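Local structure of ABC transporter substrate-binding protein (Rhizobium radiobacter, 6TFX) at residues 9-14 against 221-226; 203-208 against 337-342; 246-251 against 459-464. The protein binds the opine mannopinic acid as the periplasmic solute-binding protein of an ABC transporter, probably delivering it for import into the bacterium. All blocks are in the same frame, centred on the assembly; numbering follows the deposited sequence.

How the contacts relate
All three contacts reach the bound mannopinic acid, N72, from different parts of the chain. Contacts 1 and 2 have centres about 7 Å apart and share a border: Val10 O lies 2.9 Å from Leu204 N, a probable hydrogen bond, and Ala11 O packs on Leu339 CD1. Contact 3 is centred about 14 Å from contact 1, in the same sheet, where strand 221-223 neighbours strand 454-467; Gly224 N and Thr463 O, 2.8 Å apart, probably bond there. Contacts 2 and 3, centres about 16 Å apart, meet where the side chain of Leu342 packs on that of Asn251. Glu249 and Asn460 of contact 3 bond the ligand; Gln226 of contact 1 and Gly341 of contact 2 approach its terminal hydroxyl.

Contact 1: 9-14 against 221-226; sequences GVASED and VEQGNQ. With N72 ((2~{R})-2-[[(3~{R},4~{R},5~{S})-3,4,5,6-tetrakis(oxidanyl)-2-oxidanylidene-hexyl]amino]pentanedioic acid), chain C.
Gly9 and Glu222 form a parallel beta bridge, and both backbone groups of Gly9 are used in it. Gly9 N donates to Val221 O at 2.9 Å. Its carbonyl takes the N-H of Gln223, also at 2.9 Å, and this O is touched besides by the CA-H of Glu222. Beyond the last strand residue, Val10, the backbone ladder gives way to a side chain. Gln223, with CG anti to its backbone N (chi1 -174°) and the chain extended, reaches across to Ala11. There OE1 accepts the N-H of Ala11 at 2.8 Å, a nearly straight bond (169° at the hydrogen) whose donor stands above the plane of the side-chain carbonyl. The same OE1 rests 3.4 Å from Ala11 CB, next to an inverse gamma turn centred on Ala11, in which Ser12 N bonds Val10 O weakly. Gln223 O receives Arg210, and Trp464 touches its side chain. Farther on, Gln226 OE1 lies 2.9 Å from the terminal hydroxyl OAB of N72, possibly as a weak acceptor. The arrangement is a parallel strand pair whose loops run out at the ligand cleft, as in periplasmic binding proteins.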
loop_
_atom_site.group_PDB
_atom_site.type_symbol
_atom_site.label_atom_id
_atom_site.label_comp_id
_atom_site.label_asym_id
_atom_site.label_seq_id
_atom_site.Cartn_x
_atom_site.Cartn_y
_atom_site.Cartn_z
ATOM N N GLY A 9 -3.497 -2.448 18.667
ATOM C CA GLY A 9 -3.937 -1.066 18.524
ATOM C C GLY A 9 -3.341 -0.485 17.266
ATOM O O GLY A 9 -2.128 -0.574 17.072
ATOM N N VAL A 10 -4.190 0.100 16.402
ATOM C CA VAL A 10 -3.752 0.614 15.104
ATOM C C VAL A 10 -4.095 2.068 14.907
ATOM O O VAL A 10 -4.992 2.589 15.569
ATOM C CB VAL A 10 -4.268 -0.255 13.927
ATOM C CG1 VAL A 10 -3.963 -1.748 14.160
ATOM C CG2 VAL A 10 -5.765 -0.042 13.692
ATOM N N ALA A 11 -3.376 2.719 13.970
ATOM C CA ALA A 11 -3.578 4.131 13.637
ATOM C C ALA A 11 -4.638 4.204 12.547
ATOM O O ALA A 11 -4.338 4.382 11.363
ATOM C CB ALA A 11 -2.276 4.756 13.160
ATOM N N SER A 12 -5.869 4.018 12.951
ATOM C CA SER A 12 -7.040 4.077 12.077
ATOM C C SER A 12 -8.234 4.425 12.928
ATOM O O SER A 12 -8.255 4.115 14.124
ATOM C CB SER A 12 -7.282 2.728 11.406
ATOM O OG SER A 12 -8.444 2.782 10.595
ATOM N N GLU A 13 -9.237 5.049 12.313
ATOM C CA GLU A 13 -10.464 5.435 12.995
ATOM C C GLU A 13 -11.583 4.429 12.791
ATOM O O GLU A 13 -12.464 4.349 13.654
ATOM C CB GLU A 13 -10.906 6.859 12.592
ATOM C CG GLU A 13 -9.849 7.910 12.940
ATOM C CD GLU A 13 -10.267 9.370 12.866
ATOM O OE1 GLU A 13 -11.401 9.677 13.303
ATOM O OE2 GLU A 13 -9.470 10.207 12.368
ATOM N N ASP A 14 -11.551 3.634 11.683
ATOM C CA ASP A 14 -12.621 2.664 11.409
ATOM C C ASP A 14 -12.278 1.819 10.186
ATOM O O ASP A 14 -11.269 2.062 9.523
ATOM C CB ASP A 14 -13.952 3.422 11.108
ATOM C CG ASP A 14 -15.280 2.675 11.286
ATOM O OD1 ASP A 14 -15.266 1.504 11.767
ATOM O OD2 ASP A 14 -16.337 3.255 10.941
ATOM N N VAL A 221 0.160 -5.677 20.839
ATOM C CA VAL A 221 0.824 -5.066 19.679
ATOM C C VAL A 221 0.288 -3.666 19.509
ATOM O O VAL A 221 -0.918 -3.455 19.621
ATOM C CB VAL A 221 0.529 -5.881 18.380
ATOM C CG1 VAL A 221 1.105 -5.203 17.124
ATOM C CG2 VAL A 221 1.041 -7.301 18.490
ATOM N N GLU A 222 1.164 -2.720 19.151
ATOM C CA GLU A 222 0.695 -1.379 18.826
ATOM C C GLU A 222 1.455 -0.815 17.649
ATOM O O GLU A 222 2.671 -1.026 17.527
ATOM C CB GLU A 222 0.734 -0.418 20.019
ATOM C CG GLU A 222 2.127 0.067 20.391
ATOM C CD GLU A 222 2.227 1.443 21.022
ATOM O OE1 GLU A 222 3.239 1.690 21.713
ATOM O OE2 GLU A 222 1.315 2.275 20.825
ATOM N N GLN A 223 0.737 -0.138 16.767
ATOM C CA GLN A 223 1.387 0.550 15.656
ATOM C C GLN A 223 2.165 1.728 16.236
ATOM O O GLN A 223 1.691 2.417 17.158
ATOM C CB GLN A 223 0.341 1.051 14.660
ATOM C CG GLN A 223 0.957 1.664 13.398
ATOM C CD GLN A 223 -0.056 1.900 12.319
ATOM O OE1 GLN A 223 -1.254 1.604 12.465
ATOM N NE2 GLN A 223 0.416 2.428 11.174
ATOM N N GLY A 224 3.346 1.950 15.694
ATOM C CA GLY A 224 4.180 3.046 16.134
ATOM C C GLY A 224 4.069 4.202 15.179
ATOM O O GLY A 224 3.049 4.369 14.503
ATOM N N ASN A 225 5.118 5.009 15.117
ATOM C CA ASN A 225 5.164 6.088 14.138
ATOM C C ASN A 225 6.599 6.181 13.594
ATOM O O ASN A 225 7.424 5.289 13.854
ATOM C CB ASN A 225 4.644 7.407 14.717
ATOM C CG ASN A 225 5.513 8.005 15.788
ATOM O OD1 ASN A 225 6.691 7.648 15.953
ATOM N ND2 ASN A 225 4.958 8.974 16.516
ATOM N N GLN A 226 6.886 7.228 12.820
ATOM C CA GLN A 226 8.210 7.348 12.163
ATOM C C GLN A 226 9.261 8.071 12.994
ATOM O O GLN A 226 10.409 8.213 12.556
ATOM C CB GLN A 226 8.037 8.050 10.810
ATOM C CG GLN A 226 7.159 7.288 9.811
ATOM C CD GLN A 226 5.675 7.355 10.133
ATOM O OE1 GLN A 226 5.139 8.408 10.515
ATOM N NE2 GLN A 226 4.998 6.220 10.025
HETATM O OAB N72 C . 4.895 9.508 7.819
HETATM C CAF N72 C . 4.390 9.007 6.565
HETATM C CAG N72 C . 3.053 8.194 6.611
HETATM O OAC N72 C . 2.709 7.771 7.890
HETATM C CAH N72 C . 2.966 7.209 5.444
HETATM O OAM N72 C . 4.067 6.872 4.691
HETATM C CAI N72 C . 2.414 5.803 5.311
HETATM O OAD N72 C . 2.548 5.098 6.525
HETATM C CAJ N72 C . 1.074 5.779 4.616
HETATM O OAE N72 C . 0.790 6.729 3.843
HETATM C CAK N72 C . 0.061 4.636 4.909
HETATM N N N72 C . -0.099 3.775 3.762
HETATM C CA N72 C . -1.325 3.672 3.064
HETATM C C N72 C . -2.396 4.691 3.335
HETATM O O N72 C . -2.697 5.824 2.785
HETATM C CB N72 C . -1.054 3.361 1.589
HETATM C CG N72 C . -2.107 3.716 0.538
HETATM C CD N72 C . -2.068 2.806 -0.692
HETATM O OE1 N72 C . -1.686 1.593 -0.616
HETATM O OE2 N72 C . -2.439 3.275 -1.790
HETATM O OXT N72 C . -3.046 4.151 4.250
#

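Contact 2: 203-208 against 337-342; sequences FLNNEA and SQLPGL. With N72 ((2~{R})-2-[[(3~{R},4~{R},5~{S})-3,4,5,6-tetrakis(oxidanyl)-2-oxidanylidene-hexyl]amino]pentanedioic acid), chain C.
Asn205 and Glu207 meet Pro340 where two helix starts come together at the edge of the opine pocket. Asn206 is the N-cap of helix 207-215, its OD1 taking the N-H of Ala209; Leu339 holds the N-cap position of helix 340-353.

The one hydrogen bond between 203-208 and 337-342 runs from Asn205 ND2 to Gln338 O at 3.2 Å. The acceptor lies close to the amide plane of Asn205, while the donor stands above the plane of the Gln338 carbonyl. Just before it, an ST turn ties Ser337 OG to Leu339 N at 2.9 Å, and the same hydroxyl is bonded to His367 ND1, which links the turn to helix 367-374.

Van der Waals contact is concentrated on the proline ring. Asn205 has CG anti to its backbone N (chi1 -156°), and its side chain crosses that of Pro340 obliquely, with OD1 3.3 Å from CD. The backbone O of Asn205 approaches CG of the ring at 3.2 Å. The Glu207 side chain slides past that of Pro340 in the opposite direction, its OE2 3.3 Å from Pro340 CB, while its OE1 has a weak hydrogen bond from Asn225 ND2.

Toward the ligand, Leu342 lays CG and CD2 against CAG of N72. Gly341 O is a possible weak acceptor for the hydroxyl OAB and is also bonded by Ser344 and Arg284. Leu339 CD2 touches the ligand carbon CAK at 3.9 Å.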
loop_
_atom_site.group_PDB
_atom_site.type_symbol
_atom_site.label_atom_id
_atom_site.label_comp_id
_atom_site.label_asym_id
_atom_site.label_seq_id
_atom_site.Cartn_x
_atom_site.Cartn_y
_atom_site.Cartn_z
ATOM N N PHE A 203 -9.184 0.397 17.048
ATOM C CA PHE A 203 -8.972 1.667 16.353
ATOM C C PHE A 203 -8.543 2.712 17.370
ATOM O O PHE A 203 -9.337 3.120 18.228
ATOM C CB PHE A 203 -10.242 2.090 15.607
ATOM C CG PHE A 203 -10.593 1.101 14.521
ATOM C CD1 PHE A 203 -9.729 0.883 13.455
ATOM C CD2 PHE A 203 -11.790 0.396 14.559
ATOM C CE1 PHE A 203 -10.048 -0.038 12.456
ATOM C CE2 PHE A 203 -12.113 -0.515 13.556
ATOM C CZ PHE A 203 -11.233 -0.739 12.519
ATOM N N LEU A 204 -7.244 3.021 17.382
ATOM C CA LEU A 204 -6.690 3.970 18.350
ATOM C C LEU A 204 -5.824 4.952 17.600
ATOM O O LEU A 204 -4.592 4.917 17.706
ATOM C CB LEU A 204 -5.889 3.238 19.459
ATOM C CG LEU A 204 -6.723 2.415 20.445
ATOM C CD1 LEU A 204 -5.871 1.393 21.162
ATOM C CD2 LEU A 204 -7.422 3.320 21.484
ATOM N N ASN A 205 -6.477 5.829 16.807
ATOM C CA ASN A 205 -5.759 6.814 15.998
ATOM C C ASN A 205 -4.932 7.799 16.828
ATOM O O ASN A 205 -3.873 8.209 16.382
ATOM C CB ASN A 205 -6.711 7.582 15.072
ATOM C CG ASN A 205 -5.982 8.145 13.862
ATOM O OD1 ASN A 205 -5.321 7.417 13.113
ATOM N ND2 ASN A 205 -6.104 9.460 13.631
ATOM N N ASN A 206 -5.388 8.132 18.055
ATOM C CA ASN A 206 -4.661 9.053 18.930
ATOM C C ASN A 206 -3.434 8.337 19.502
ATOM O O ASN A 206 -3.578 7.344 20.226
ATOM C CB ASN A 206 -5.571 9.565 20.033
ATOM C CG ASN A 206 -4.869 10.551 20.935
ATOM O OD1 ASN A 206 -4.241 10.175 21.928
ATOM N ND2 ASN A 206 -4.939 11.827 20.591
ATOM N N GLU A 207 -2.233 8.801 19.128
ATOM C CA GLU A 207 -0.956 8.191 19.536
ATOM C C GLU A 207 -0.785 8.109 21.043
ATOM O O GLU A 207 -0.326 7.079 21.543
ATOM C CB GLU A 207 0.247 8.909 18.896
ATOM C CG GLU A 207 0.358 8.672 17.392
ATOM C CD GLU A 207 1.542 9.305 16.682
ATOM O OE1 GLU A 207 2.169 10.235 17.238
ATOM O OE2 GLU A 207 1.832 8.874 15.544
ATOM N N ALA A 208 -1.183 9.168 21.772
ATOM C CA ALA A 208 -1.060 9.156 23.243
ATOM C C ALA A 208 -1.936 8.056 23.868
ATOM O O ALA A 208 -1.457 7.320 24.732
ATOM C CB ALA A 208 -1.414 10.521 23.823
ATOM N N SER A 337 -4.457 14.303 5.217
ATOM C CA SER A 337 -4.926 13.205 6.060
ATOM C C SER A 337 -4.603 13.413 7.556
ATOM O O SER A 337 -3.526 13.917 7.902
ATOM C CB SER A 337 -4.278 11.899 5.620
ATOM O OG SER A 337 -4.574 10.873 6.551
ATOM N N GLN A 338 -5.523 12.937 8.422
ATOM C CA GLN A 338 -5.363 12.920 9.874
ATOM C C GLN A 338 -4.684 11.622 10.365
ATOM O O GLN A 338 -4.550 11.432 11.582
ATOM C CB GLN A 338 -6.680 13.185 10.608
ATOM C CG GLN A 338 -7.055 14.659 10.553
ATOM C CD GLN A 338 -8.344 14.929 11.267
ATOM O OE1 GLN A 338 -9.371 14.327 10.969
ATOM N NE2 GLN A 338 -8.316 15.840 12.233
ATOM N N LEU A 339 -4.217 10.748 9.435
ATOM C CA LEU A 339 -3.381 9.599 9.846
ATOM C C LEU A 339 -2.172 10.276 10.516
ATOM O O LEU A 339 -1.591 11.181 9.918
ATOM C CB LEU A 339 -2.929 8.796 8.612
ATOM C CG LEU A 339 -2.016 7.598 8.892
ATOM C CD1 LEU A 339 -2.753 6.506 9.649
ATOM C CD2 LEU A 339 -1.465 7.042 7.580
ATOM N N PRO A 340 -1.821 9.956 11.783
ATOM C CA PRO A 340 -0.820 10.793 12.480
ATOM C C PRO A 340 0.530 10.965 11.804
ATOM O O PRO A 340 1.103 12.068 11.885
ATOM C CB PRO A 340 -0.687 10.143 13.858
ATOM C CG PRO A 340 -2.012 9.457 14.067
ATOM C CD PRO A 340 -2.435 8.967 12.700
ATOM N N GLY A 341 1.015 9.920 11.129
ATOM C CA GLY A 341 2.292 9.993 10.422
ATOM C C GLY A 341 2.252 10.944 9.233
ATOM O O GLY A 341 3.201 11.709 9.020
ATOM N N LEU A 342 1.128 10.939 8.480
ATOM C CA LEU A 342 0.958 11.855 7.344
ATOM C C LEU A 342 0.682 13.274 7.846
ATOM O O LEU A 342 1.121 14.262 7.238
ATOM C CB LEU A 342 -0.210 11.426 6.433
ATOM C CG LEU A 342 0.107 10.289 5.487
ATOM C CD1 LEU A 342 -1.159 9.800 4.796
ATOM C CD2 LEU A 342 1.185 10.685 4.452
HETATM O OAB N72 C . 4.895 9.508 7.819
HETATM C CAF N72 C . 4.390 9.007 6.565
HETATM C CAG N72 C . 3.053 8.194 6.611
HETATM O OAC N72 C . 2.709 7.771 7.890
HETATM C CAH N72 C . 2.966 7.209 5.444
HETATM O OAM N72 C . 4.067 6.872 4.691
HETATM C CAI N72 C . 2.414 5.803 5.311
HETATM O OAD N72 C . 2.548 5.098 6.525
HETATM C CAJ N72 C . 1.074 5.779 4.616
HETATM O OAE N72 C . 0.790 6.729 3.843
HETATM C CAK N72 C . 0.061 4.636 4.909
HETATM N N N72 C . -0.099 3.775 3.762
HETATM C CA N72 C . -1.325 3.672 3.064
HETATM C C N72 C . -2.396 4.691 3.335
HETATM O O N72 C . -2.697 5.824 2.785
HETATM C CB N72 C . -1.054 3.361 1.589
HETATM C CG N72 C . -2.107 3.716 0.538
HETATM C CD N72 C . -2.068 2.806 -0.692
HETATM O OE1 N72 C . -1.686 1.593 -0.616
HETATM O OE2 N72 C . -2.439 3.275 -1.790
HETATM O OXT N72 C . -3.046 4.151 4.250
#

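Contact 3: 246-251 against 459-464; sequences EPAELN and ENLGTW. With N72 ((2~{R})-2-[[(3~{R},4~{R},5~{S})-3,4,5,6-tetrakis(oxidanyl)-2-oxidanylidene-hexyl]amino]pentanedioic acid), chain C.
Glu249 and Asn460 face each other as a hydrogen-bonded antiparallel pair in the sheet that lines one side of the ligand pocket of this periplasmic binding protein. Glu249 N bonds Asn460 O and Asn460 N bonds Glu249 O, each at 2.9 Å. Strands 248-251 and 459-464 run at 144° to each other, some way from exactly antiparallel.

From Glu249 CB, which packs 4.0 Å from Asn460 OD1 and equally close to the ligand oxygen OAM, the side chain runs extended through CG to CD (chi2 -179°). CD passes beside the ligand carbon CAI, and the carboxylate then divides its work. OE1 accepts the hydroxyl OAD of N72 and may also take a water that can donate to Asn460 O as well. OE2 accepts the ligand amine N at 2.7 Å. The two oxygens thus hold the hydroxylated chain and the amine together, and the carboxylate would probably help to offset a positive charge on that nitrogen.

Asn460 joins from the neighbouring strand on the same face of the sheet: its OD1 accepts the hydroxyl OAM. The Asn251 side chain crosses that of Asn460 at about a right angle near the same end of the ligand.

On the opposite face, Leu250 and Glu459 form the non-hydrogen-bonded pair, with CA atoms 3.9 Å apart. The aliphatic part of Glu459 also leans on Ala248, and its OE2 is hydrogen-bonded to Ser298. At the corner of the chain, where a cis peptide joins Glu246 to Pro247, the side chains of Glu246 and Leu461 lie side by side, pointing the same way. Leu461 CD2 touches Glu246 CG at 3.8 Å and Ala248 CB at 4.1 Å.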
loop_
_atom_site.group_PDB
_atom_site.type_symbol
_atom_site.label_atom_id
_atom_site.label_comp_id
_atom_site.label_asym_id
_atom_site.label_seq_id
_atom_site.Cartn_x
_atom_site.Cartn_y
_atom_site.Cartn_z
ATOM N N GLU A 246 9.443 -4.005 6.130
ATOM C CA GLU A 246 9.494 -3.649 4.715
ATOM C C GLU A 246 8.113 -3.946 4.084
ATOM O O GLU A 246 7.343 -4.747 4.623
ATOM C CB GLU A 246 10.550 -4.504 4.013
ATOM C CG GLU A 246 11.964 -4.089 4.376
ATOM C CD GLU A 246 13.064 -4.996 3.861
ATOM O OE1 GLU A 246 12.918 -5.554 2.749
ATOM O OE2 GLU A 246 14.086 -5.130 4.570
ATOM N N PRO A 247 7.772 -3.345 2.928
ATOM C CA PRO A 247 8.593 -2.383 2.187
ATOM C C PRO A 247 8.457 -0.973 2.778
ATOM O O PRO A 247 7.468 -0.631 3.449
ATOM C CB PRO A 247 7.994 -2.438 0.773
ATOM C CG PRO A 247 6.568 -2.809 0.960
ATOM C CD PRO A 247 6.501 -3.640 2.234
ATOM N N ALA A 248 9.449 -0.152 2.505
ATOM C CA ALA A 248 9.378 1.248 2.895
ATOM C C ALA A 248 8.369 1.946 1.983
ATOM O O ALA A 248 8.344 1.720 0.762
ATOM C CB ALA A 248 10.740 1.884 2.753
ATOM N N GLU A 249 7.499 2.772 2.582
ATOM C CA GLU A 249 6.503 3.491 1.785
ATOM C C GLU A 249 7.057 4.874 1.453
ATOM O O GLU A 249 7.507 5.580 2.363
ATOM C CB GLU A 249 5.206 3.644 2.604
ATOM C CG GLU A 249 4.557 2.307 2.907
ATOM C CD GLU A 249 3.270 2.503 3.681
ATOM O OE1 GLU A 249 3.341 2.701 4.915
ATOM O OE2 GLU A 249 2.192 2.480 3.051
ATOM N N LEU A 250 7.070 5.241 0.166
ATOM C CA LEU A 250 7.601 6.551 -0.230
ATOM C C LEU A 250 6.515 7.596 -0.182
ATOM O O LEU A 250 5.449 7.404 -0.793
ATOM C CB LEU A 250 8.162 6.496 -1.667
ATOM C CG LEU A 250 8.629 7.804 -2.327
ATOM C CD1 LEU A 250 9.736 8.489 -1.540
ATOM C CD2 LEU A 250 9.071 7.554 -3.747
ATOM N N ASN A 251 6.830 8.737 0.469
ATOM C CA ASN A 251 5.932 9.878 0.568
ATOM C C ASN A 251 6.343 10.890 -0.484
ATOM O O ASN A 251 7.536 11.198 -0.592
ATOM C CB ASN A 251 6.079 10.531 1.948
ATOM C CG ASN A 251 5.909 9.520 3.055
ATOM O OD1 ASN A 251 6.870 9.181 3.785
ATOM N ND2 ASN A 251 4.710 8.985 3.161
ATOM N N GLU A 459 11.060 7.860 2.501
ATOM C CA GLU A 459 10.336 6.598 2.507
ATOM C C GLU A 459 10.519 6.087 3.941
ATOM O O GLU A 459 11.577 6.346 4.551
ATOM C CB GLU A 459 10.829 5.583 1.453
ATOM C CG GLU A 459 12.266 5.130 1.620
ATOM C CD GLU A 459 12.801 4.288 0.476
ATOM O OE1 GLU A 459 12.065 4.068 -0.511
ATOM O OE2 GLU A 459 13.985 3.888 0.553
ATOM N N ASN A 460 9.497 5.425 4.500
ATOM C CA ASN A 460 9.626 4.924 5.867
ATOM C C ASN A 460 9.201 3.445 5.971
ATOM O O ASN A 460 8.170 3.036 5.421
ATOM C CB ASN A 460 8.747 5.737 6.845
ATOM C CG ASN A 460 7.449 6.243 6.242
ATOM O OD1 ASN A 460 6.507 5.479 5.916
ATOM N ND2 ASN A 460 7.412 7.524 6.027
ATOM N N LEU A 461 9.964 2.674 6.739
ATOM C CA LEU A 461 9.566 1.307 7.020
ATOM C C LEU A 461 8.357 1.383 7.973
ATOM O O LEU A 461 8.187 2.406 8.658
ATOM C CB LEU A 461 10.715 0.587 7.762
ATOM C CG LEU A 461 11.970 0.393 6.937
ATOM C CD1 LEU A 461 13.107 -0.115 7.811
ATOM C CD2 LEU A 461 11.712 -0.597 5.806
ATOM N N GLY A 462 7.553 0.322 8.025
ATOM C CA GLY A 462 6.442 0.269 8.974
ATOM C C GLY A 462 7.035 0.045 10.355
ATOM O O GLY A 462 8.039 -0.648 10.481
ATOM N N THR A 463 6.472 0.653 11.393
ATOM C CA THR A 463 7.019 0.509 12.752
ATOM C C THR A 463 5.910 0.007 13.658
ATOM O O THR A 463 4.845 0.612 13.718
ATOM C CB THR A 463 7.568 1.843 13.287
ATOM O OG1 THR A 463 6.565 2.842 13.133
ATOM C CG2 THR A 463 8.842 2.279 12.590
ATOM N N TRP A 464 6.160 -1.104 14.355
ATOM C CA TRP A 464 5.164 -1.697 15.251
ATOM C C TRP A 464 5.854 -2.267 16.470
ATOM O O TRP A 464 6.952 -2.810 16.342
ATOM C CB TRP A 464 4.412 -2.822 14.501
ATOM C CG TRP A 464 3.517 -2.333 13.388
ATOM C CD1 TRP A 464 3.895 -1.886 12.148
ATOM C CD2 TRP A 464 2.091 -2.331 13.393
ATOM N NE1 TRP A 464 2.786 -1.519 11.420
ATOM C CE2 TRP A 464 1.664 -1.808 12.146
ATOM C CE3 TRP A 464 1.124 -2.761 14.313
ATOM C CZ2 TRP A 464 0.315 -1.697 11.805
ATOM C CZ3 TRP A 464 -0.216 -2.616 13.987
ATOM C CH2 TRP A 464 -0.607 -2.101 12.740
HETATM O OAB N72 C . 4.895 9.508 7.819
HETATM C CAF N72 C . 4.390 9.007 6.565
HETATM C CAG N72 C . 3.053 8.194 6.611
HETATM O OAC N72 C . 2.709 7.771 7.890
HETATM C CAH N72 C . 2.966 7.209 5.444
HETATM O OAM N72 C . 4.067 6.872 4.691
HETATM C CAI N72 C . 2.414 5.803 5.311
HETATM O OAD N72 C . 2.548 5.098 6.525
HETATM C CAJ N72 C . 1.074 5.779 4.616
HETATM O OAE N72 C . 0.790 6.729 3.843
HETATM C CAK N72 C . 0.061 4.636 4.909
HETATM N N N72 C . -0.099 3.775 3.762
HETATM C CA N72 C . -1.325 3.672 3.064
HETATM C C N72 C . -2.396 4.691 3.335
HETATM O O N72 C . -2.697 5.824 2.785
HETATM C CB N72 C . -1.054 3.361 1.589
HETATM C CG N72 C . -2.107 3.716 0.538
HETATM C CD N72 C . -2.068 2.806 -0.692
HETATM O OE1 N72 C . -1.686 1.593 -0.616
HETATM O OE2 N72 C . -2.439 3.275 -1.790
HETATM O OXT N72 C . -3.046 4.151 4.250
HETATM O O HOH W 1 5.533 2.551 6.421
#